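Local coordinates for Mypaa.01249.c (Mycobacterium paratuberculosis, PDB 3RD5), which is an uncharacterized member of the short-chain dehydrogenase/reductase family and probably acts as an oxidoreductase, at residues S138-H142 and H196-T202; R233-Y237 and R258-V262. The contacts are given in a common frame with arbitrary orientation. Residues are numbered along the deposited sequence.

Interaction 1: residues S138-H142 and H196-T202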
ATOM      1  N   SER A 138      -1.449  -5.634  -0.543  1.00 12.06           N
ATOM      2  CA  SER A 138      -0.961  -6.788   0.193  1.00 12.21           C
ATOM      3  C   SER A 138      -0.619  -7.943  -0.757  1.00 11.76           C
ATOM      4  O   SER A 138      -0.202  -7.713  -1.899  1.00 12.16           O
ATOM      5  CB  SER A 138      -1.983  -7.119   1.270  1.00 12.56           C
ATOM      6  OG  SER A 138      -1.558  -8.199   2.120  1.00 12.50           O
ATOM      7  N   SER A 139      -0.734  -9.184  -0.301  1.00 12.23           N
ATOM      8  CA  SER A 139      -0.324 -10.343  -1.054  1.00 12.10           C
ATOM      9  C   SER A 139      -0.956 -11.599  -0.496  1.00 12.84           C
ATOM     10  O   SER A 139      -1.233 -11.659   0.719  1.00 12.87           O
ATOM     11  CB  SER A 139       1.196 -10.497  -0.918  1.00 13.06           C
ATOM     12  OG  SER A 139       1.691 -11.723  -1.459  1.00 13.61           O
ATOM     13  N   MET A 140      -1.096 -12.635  -1.320  1.00 13.16           N
ATOM     14  CA  MET A 140      -1.389 -13.989  -0.839  1.00 14.06           C
ATOM     15  C   MET A 140      -0.388 -14.466   0.210  1.00 14.14           C
ATOM     16  O   MET A 140      -0.715 -15.338   1.041  1.00 14.48           O
ATOM     17  CB  MET A 140      -1.415 -14.976  -2.008  1.00 16.54           C
ATOM     18  CG  MET A 140      -2.585 -14.855  -2.923  1.00 19.26           C
ATOM     19  SD  MET A 140      -4.161 -15.247  -2.258  1.00 20.96           S
ATOM     20  CE  MET A 140      -3.964 -17.018  -2.109  1.00 22.93           C
ATOM     21  N   ALA A 141       0.822 -13.935   0.187  1.00 14.05           N
ATOM     22  CA  ALA A 141       1.821 -14.271   1.186  1.00 13.11           C
ATOM     23  C   ALA A 141       1.422 -13.897   2.588  1.00 13.67           C
ATOM     24  O   ALA A 141       2.050 -14.367   3.547  1.00 13.82           O
ATOM     25  CB  ALA A 141       3.190 -13.638   0.837  1.00 14.54           C
ATOM     26  N   HIS A 142       0.357 -13.117   2.772  1.00 12.79           N
ATOM     27  CA  HIS A 142      -0.107 -12.834   4.138  1.00 13.51           C
ATOM     28  C   HIS A 142      -0.575 -14.075   4.886  1.00 13.45           C
ATOM     29  O   HIS A 142      -0.527 -14.077   6.120  1.00 14.19           O
ATOM     30  CB  HIS A 142      -1.216 -11.762   4.174  1.00 13.40           C
ATOM     31  CG  HIS A 142      -2.622 -12.285   3.998  1.00 13.19           C
ATOM     32  ND1 HIS A 142      -3.255 -12.376   2.769  1.00 12.79           N
ATOM     33  CD2 HIS A 142      -3.530 -12.707   4.918  1.00 13.54           C
ATOM     34  CE1 HIS A 142      -4.493 -12.810   2.953  1.00 12.63           C
ATOM     35  NE2 HIS A 142      -4.682 -13.038   4.246  1.00 13.02           N
ATOM     36  N   HIS A 196      -4.636  -7.022  -3.712  1.00 11.11           N
ATOM     37  CA  HIS A 196      -3.411  -7.762  -3.951  1.00 11.86           C
ATOM     38  C   HIS A 196      -3.348  -8.225  -5.398  1.00 12.12           C
ATOM     39  O   HIS A 196      -4.394  -8.457  -6.007  1.00 12.57           O
ATOM     40  CB  HIS A 196      -3.258  -8.945  -2.960  1.00 11.88           C
ATOM     41  CG  HIS A 196      -4.080 -10.140  -3.292  1.00 11.59           C
ATOM     42  ND1 HIS A 196      -3.593 -11.172  -4.074  1.00 12.46           N
ATOM     43  CD2 HIS A 196      -5.358 -10.456  -2.977  1.00 12.74           C
ATOM     44  CE1 HIS A 196      -4.545 -12.076  -4.209  1.00 12.70           C
ATOM     45  NE2 HIS A 196      -5.639 -11.673  -3.569  1.00 13.14           N
ATOM     46  N   PRO A 197      -2.116  -8.420  -5.919  1.00 11.98           N
ATOM     47  CA  PRO A 197      -1.965  -8.557  -7.379  1.00 12.52           C
ATOM     48  C   PRO A 197      -2.045  -9.982  -7.870  1.00 14.15           C
ATOM     49  O   PRO A 197      -1.873 -10.196  -9.089  1.00 15.92           O
ATOM     50  CB  PRO A 197      -0.565  -7.987  -7.626  1.00 12.81           C
ATOM     51  CG  PRO A 197       0.156  -8.282  -6.352  1.00 13.35           C
ATOM     52  CD  PRO A 197      -0.851  -7.975  -5.288  1.00 12.07           C
ATOM     53  N   GLY A 198      -2.288 -10.960  -7.004  1.00 13.17           N
ATOM     54  CA  GLY A 198      -2.231 -12.357  -7.436  1.00 14.11           C
ATOM     55  C   GLY A 198      -0.821 -12.902  -7.485  1.00 13.65           C
ATOM     56  O   GLY A 198       0.027 -12.582  -6.663  1.00 14.73           O
ATOM     57  N   TYR A 199      -0.562 -13.727  -8.495  1.00 15.17           N
ATOM     58  CA  TYR A 199       0.632 -14.559  -8.548  1.00 16.33           C
ATOM     59  C   TYR A 199       1.965 -13.819  -8.508  1.00 16.92           C
ATOM     60  O   TYR A 199       2.975 -14.370  -8.056  1.00 17.53           O
ATOM     61  CB  TYR A 199       0.598 -15.472  -9.806  1.00 17.21           C
ATOM     62  CG  TYR A 199       0.626 -14.697 -11.114  1.00 17.31           C
ATOM     63  CD1 TYR A 199       1.842 -14.346 -11.700  1.00 20.87           C
ATOM     64  CD2 TYR A 199      -0.533 -14.320 -11.761  1.00 17.11           C
ATOM     65  CE1 TYR A 199       1.882 -13.606 -12.878  1.00 20.07           C
ATOM     66  CE2 TYR A 199      -0.509 -13.557 -12.945  1.00 17.98           C
ATOM     67  CZ  TYR A 199       0.708 -13.225 -13.501  1.00 19.74           C
ATOM     68  OH  TYR A 199       0.655 -12.483 -14.720  1.00 21.45           O
ATOM     69  N   SER A 200       2.013 -12.603  -9.024  1.00 16.62           N
ATOM     70  CA  SER A 200       3.333 -11.923  -9.151  1.00 17.22           C
ATOM     71  C   SER A 200       4.062 -11.710  -7.856  1.00 17.57           C
ATOM     72  O   SER A 200       5.295 -11.673  -7.847  1.00 19.42           O
ATOM     73  CB  SER A 200       3.159 -10.575  -9.824  1.00 17.80           C
ATOM     74  OG  SER A 200       2.332  -9.725  -9.119  1.00 17.06           O
ATOM     75  N   HIS A 201       3.313 -11.558  -6.773  1.00 16.33           N
ATOM     76  CA  HIS A 201       3.927 -11.282  -5.449  1.00 16.22           C
ATOM     77  C   HIS A 201       3.710 -12.423  -4.506  1.00 17.50           C
ATOM     78  O   HIS A 201       3.246 -12.286  -3.380  1.00 19.99           O
ATOM     79  CB  HIS A 201       3.422  -9.939  -4.932  1.00 16.47           C
ATOM     80  CG  HIS A 201       3.992  -8.791  -5.699  1.00 15.88           C
ATOM     81  ND1 HIS A 201       3.637  -8.508  -6.999  1.00 17.63           N
ATOM     82  CD2 HIS A 201       4.947  -7.882  -5.367  1.00 19.82           C
ATOM     83  CE1 HIS A 201       4.291  -7.435  -7.409  1.00 20.01           C
ATOM     84  NE2 HIS A 201       5.085  -7.026  -6.434  1.00 20.82           N
ATOM     85  N   THR A 202       4.161 -13.583  -4.943  1.00 17.61           N
ATOM     86  CA  THR A 202       4.014 -14.815  -4.200  1.00 18.83           C
ATOM     87  C   THR A 202       5.291 -15.633  -4.420  1.00 19.48           C
ATOM     88  O   THR A 202       6.095 -15.334  -5.303  1.00 20.93           O
ATOM     89  CB  THR A 202       2.812 -15.669  -4.647  1.00 18.87           C
ATOM     90  OG1 THR A 202       3.076 -16.200  -5.953  1.00 20.61           O
ATOM     91  CG2 THR A 202       1.537 -14.860  -4.631  1.00 19.93           C
TER
HETATM   92  O   HOH W   1      -0.793 -11.781  -4.051  1.00 14.53           O
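His196 gives up the most surface here, 76 Å², and Met140 follows with 56 Å². The imidazole, directed at the 138-142 loop, has its CE1 3.6 Å from Met140 CG, while Met140 SD lies 4.4 Å from the ring centroid and 43° off the normal, an oblique Met-aromatic contact. Met140 CB also reaches Thr202 CG2 at 4.0 Å, so this one residue touches both ends of 196-202. Ser139, with 42 Å² covered, supplies the direct polar tie: its OG donates to His201 O at 2.5 Å and accepts from Ala141 N at 2.9 Å, the latter closing an ST turn that leads into the short 3-10 turn 140-142. Water 1 makes a second bridge, accepting from Met140 N (2.9 Å), donating to Gly198 O (2.9 Å) and meeting His196 ND1 (2.9 Å). Both loops follow parallel strands at their C-terminal ends, where Rossmann-fold SDR enzymes bind cofactor and substrate; Tyr165 and Lys169, four positions apart, fit the family's YxxxK motif, and Ala141 and His201 pack on Tyr165. One direct bond from a side-chain hydroxyl to a carbonyl and one water between main-chain groups tie loops that also pack through Met140 and His196, so the contact is polar and apolar together, beside the probable active site.

Interaction 2: residues R233-Y237 and R258-V262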
ATOM      1  N   ARG A 233      -4.549  -4.215 -12.169  1.00 13.72           N
ATOM      2  CA  ARG A 233      -6.003  -4.278 -12.281  1.00 13.18           C
ATOM      3  C   ARG A 233      -6.687  -4.308 -10.922  1.00 12.33           C
ATOM      4  O   ARG A 233      -7.714  -3.690 -10.687  1.00 13.19           O
ATOM      5  CB  ARG A 233      -6.398  -5.501 -13.093  1.00 13.76           C
ATOM      6  CG  ARG A 233      -7.898  -5.703 -13.310  1.00 14.80           C
ATOM      7  CD  ARG A 233      -8.213  -7.069 -13.927  1.00 15.28           C
ATOM      8  NE  ARG A 233      -7.635  -7.187 -15.245  1.00 16.44           N
ATOM      9  CZ  ARG A 233      -7.560  -8.337 -15.905  1.00 20.34           C
ATOM     10  NH1 ARG A 233      -7.967  -9.452 -15.331  1.00 20.97           N
ATOM     11  NH2 ARG A 233      -7.016  -8.366 -17.118  1.00 23.69           N
ATOM     12  N   GLN A 234      -6.091  -5.092 -10.029  1.00 11.86           N
ATOM     13  CA  GLN A 234      -6.679  -5.321  -8.714  1.00 12.22           C
ATOM     14  C   GLN A 234      -6.684  -4.011  -7.921  1.00 12.42           C
ATOM     15  O   GLN A 234      -7.702  -3.617  -7.313  1.00 13.14           O
ATOM     16  CB  GLN A 234      -5.935  -6.440  -7.988  1.00 12.51           C
ATOM     17  CG  GLN A 234      -5.546  -7.679  -8.812  1.00 12.09           C
ATOM     18  CD  GLN A 234      -6.662  -8.308  -9.598  1.00 12.34           C
ATOM     19  OE1 GLN A 234      -7.813  -8.377  -9.113  1.00 13.95           O
ATOM     20  NE2 GLN A 234      -6.329  -8.813 -10.821  1.00 13.65           N
ATOM     21  N   THR A 235      -5.541  -3.340  -7.895  1.00 11.84           N
ATOM     22  CA  THR A 235      -5.424  -2.040  -7.236  1.00 12.19           C
ATOM     23  C   THR A 235      -6.375  -1.002  -7.843  1.00 12.46           C
ATOM     24  O   THR A 235      -7.009  -0.236  -7.126  1.00 13.11           O
ATOM     25  CB  THR A 235      -4.004  -1.515  -7.318  1.00 12.71           C
ATOM     26  OG1 THR A 235      -3.096  -2.474  -6.770  1.00 12.95           O
ATOM     27  CG2 THR A 235      -3.845  -0.201  -6.565  1.00 13.46           C
ATOM     28  N   LEU A 236      -6.456  -0.997  -9.171  1.00 11.88           N
ATOM     29  CA  LEU A 236      -7.283  -0.019  -9.884  1.00 12.81           C
ATOM     30  C   LEU A 236      -8.775  -0.169  -9.562  1.00 12.83           C
ATOM     31  O   LEU A 236      -9.508   0.803  -9.464  1.00 13.55           O
ATOM     32  CB  LEU A 236      -6.997  -0.112 -11.394  1.00 13.01           C
ATOM     33  CG  LEU A 236      -5.614   0.395 -11.841  1.00 13.03           C
ATOM     34  CD1 LEU A 236      -5.266  -0.062 -13.288  1.00 15.03           C
ATOM     35  CD2 LEU A 236      -5.513   1.926 -11.688  1.00 14.14           C
ATOM     36  N   TYR A 237      -9.217  -1.422  -9.380  1.00 12.82           N
ATOM     37  CA  TYR A 237     -10.578  -1.694  -8.937  1.00 13.37           C
ATOM     38  C   TYR A 237     -10.805  -1.144  -7.513  1.00 12.94           C
ATOM     39  O   TYR A 237     -11.757  -0.403  -7.259  1.00 13.48           O
ATOM     40  CB  TYR A 237     -10.833  -3.201  -9.005  1.00 14.24           C
ATOM     41  CG  TYR A 237     -12.231  -3.677  -8.682  1.00 14.66           C
ATOM     42  CD1 TYR A 237     -12.622  -3.859  -7.372  1.00 16.39           C
ATOM     43  CD2 TYR A 237     -13.098  -4.049  -9.676  1.00 16.91           C
ATOM     44  CE1 TYR A 237     -13.864  -4.419  -7.048  1.00 18.63           C
ATOM     45  CE2 TYR A 237     -14.336  -4.605  -9.355  1.00 18.91           C
ATOM     46  CZ  TYR A 237     -14.683  -4.780  -8.048  1.00 20.05           C
ATOM     47  OH  TYR A 237     -15.925  -5.345  -7.750  1.00 26.10           O
ATOM     48  N   ARG A 258     -11.139 -13.575 -11.944  1.00 16.11           N
ATOM     49  CA  ARG A 258     -11.781 -12.263 -12.064  0.50 16.44           C
ATOM     50  C   ARG A 258     -11.600 -11.421 -10.814  1.00 14.95           C
ATOM     51  O   ARG A 258     -11.562 -11.950  -9.695  1.00 15.17           O
ATOM     52  CB  ARG A 258     -13.279 -12.419 -12.324  0.50 17.48           C
ATOM     53  CG  ARG A 258     -14.101 -13.090 -11.268  0.50 21.09           C
ATOM     54  CD  ARG A 258     -15.555 -13.269 -11.791  0.50 26.22           C
ATOM     55  NE  ARG A 258     -16.191 -11.984 -12.117  0.50 29.90           N
ATOM     56  CZ  ARG A 258     -17.150 -11.813 -13.032  0.50 34.02           C
ATOM     57  NH1 ARG A 258     -17.594 -12.828 -13.755  0.50 36.12           N
ATOM     58  NH2 ARG A 258     -17.660 -10.607 -13.240  0.50 34.40           N
ATOM     59  N   THR A 259     -11.544 -10.111 -10.995  1.00 15.04           N
ATOM     60  CA  THR A 259     -11.372  -9.166  -9.868  1.00 14.48           C
ATOM     61  C   THR A 259     -12.668  -8.985  -9.099  1.00 15.79           C
ATOM     62  O   THR A 259     -13.742  -8.735  -9.659  1.00 17.14           O
ATOM     63  CB  THR A 259     -10.879  -7.823 -10.421  1.00 14.38           C
ATOM     64  OG1 THR A 259      -9.628  -8.006 -11.082  1.00 15.12           O
ATOM     65  CG2 THR A 259     -10.737  -6.802  -9.295  1.00 16.22           C
ATOM     66  N   GLN A 260     -12.588  -9.177  -7.798  1.00 14.87           N
ATOM     67  CA  GLN A 260     -13.749  -9.101  -6.913  1.00 15.18           C
ATOM     68  C   GLN A 260     -13.278  -8.938  -5.468  1.00 15.37           C
ATOM     69  O   GLN A 260     -12.105  -9.145  -5.153  1.00 14.76           O
ATOM     70  CB  GLN A 260     -14.624 -10.362  -7.042  1.00 16.97           C
ATOM     71  CG  GLN A 260     -13.835 -11.655  -6.752  1.00 17.89           C
ATOM     72  CD  GLN A 260     -14.652 -12.890  -6.619  1.00 25.82           C
ATOM     73  OE1 GLN A 260     -15.221 -13.301  -7.558  1.00 25.50           O
ATOM     74  NE2 GLN A 260     -14.655 -13.500  -5.435  1.00 28.72           N
ATOM     75  N   PRO A 261     -14.178  -8.590  -4.550  1.00 15.48           N
ATOM     76  CA  PRO A 261     -13.853  -8.743  -3.136  1.00 14.71           C
ATOM     77  C   PRO A 261     -13.517 -10.197  -2.805  1.00 14.42           C
ATOM     78  O   PRO A 261     -14.197 -11.122  -3.270  1.00 16.78           O
ATOM     79  CB  PRO A 261     -15.159  -8.300  -2.449  1.00 16.83           C
ATOM     80  CG  PRO A 261     -15.769  -7.344  -3.436  1.00 17.48           C
ATOM     81  CD  PRO A 261     -15.552  -8.085  -4.724  1.00 17.05           C
ATOM     82  N   VAL A 262     -12.471 -10.368  -1.996  1.00 14.98           N
ATOM     83  CA  VAL A 262     -11.957 -11.689  -1.646  1.00 14.49           C
ATOM     84  C   VAL A 262     -11.781 -11.800  -0.124  1.00 15.15           C
ATOM     85  O   VAL A 262     -11.908 -10.812   0.591  1.00 16.25           O
ATOM     86  CB  VAL A 262     -10.640 -11.993  -2.355  1.00 14.04           C
ATOM     87  CG1 VAL A 262     -10.865 -12.092  -3.874  1.00 16.36           C
ATOM     88  CG2 VAL A 262      -9.556 -10.965  -2.005  1.00 14.80           C
TER
HETATM   89  O   HOH W   2      -8.558 -10.137 -12.483  1.00 15.25           O
HETATM   90  O   HOH W   3     -16.364  -7.756  -9.115  1.00 32.19           O
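Tyr237 lays one face of its ring over the methyl of Thr259: Thr259 CG2 is 3.9 Å from the ring centroid and 26° off the normal, the geometry of a CH-pi contact, and its closest ring atom, Tyr237 CG, is 3.5 Å away. Thr259 is the centre of the contact, with 114 Å² covered by the helix. Thr259 OG1 donates to Gln234 OE1 at 2.7 Å and accepts a hydrogen bond from water 2 at 2.8 Å. That water accepts from Arg233 NH1 (3.0 Å) and Gln234 NE2 (3.1 Å), so three side chains converge on it. At the other end of the ring, water 3 links Tyr237 OH (2.8 Å) to Thr259 O (2.9 Å), and Tyr237 OH approaches Pro261 CD at 4.1 Å. One threonine thus meets the helix with its methyl and hydroxyl, and through a water with its carbonyl; Arg233 and Tyr237 are a turn apart. The axes of helix 233-237 and strand 259-261 approach to 8.8 Å and cross at -49°, a helix packed obliquely on the sheet's last strand. Strand 248-251, to which 259-261 is antiparallel, meets both Tyr237 and Thr259 through Val249, Trp6 stacks edge-to-face with Tyr237, and Leu236 and Thr235 turn to helix 27-38.

Centred about 12 Å apart, the two interactions come in series along the chain: 138-142 and 196-202 first, then 233-237 and 258-262. They touch directly, since Gln234 CG lies 3.1 Å from His196 O and 4.0 Å from Pro197 CA, and Val262 CG2 is 4.3 Å from His196 NE2. Interaction 1 joins the loops after the adjacent parallel strands 133-137 and 191-195; interaction 2 packs helix 226-240 on edge strand 259-261. Strand 248-251 lies between 191-195 and 259-261, and its Phe248 meets both His196 and Val262. The loops at the probable active site are therefore continuous with the packing that closes this side of the Rossmann-type sheet.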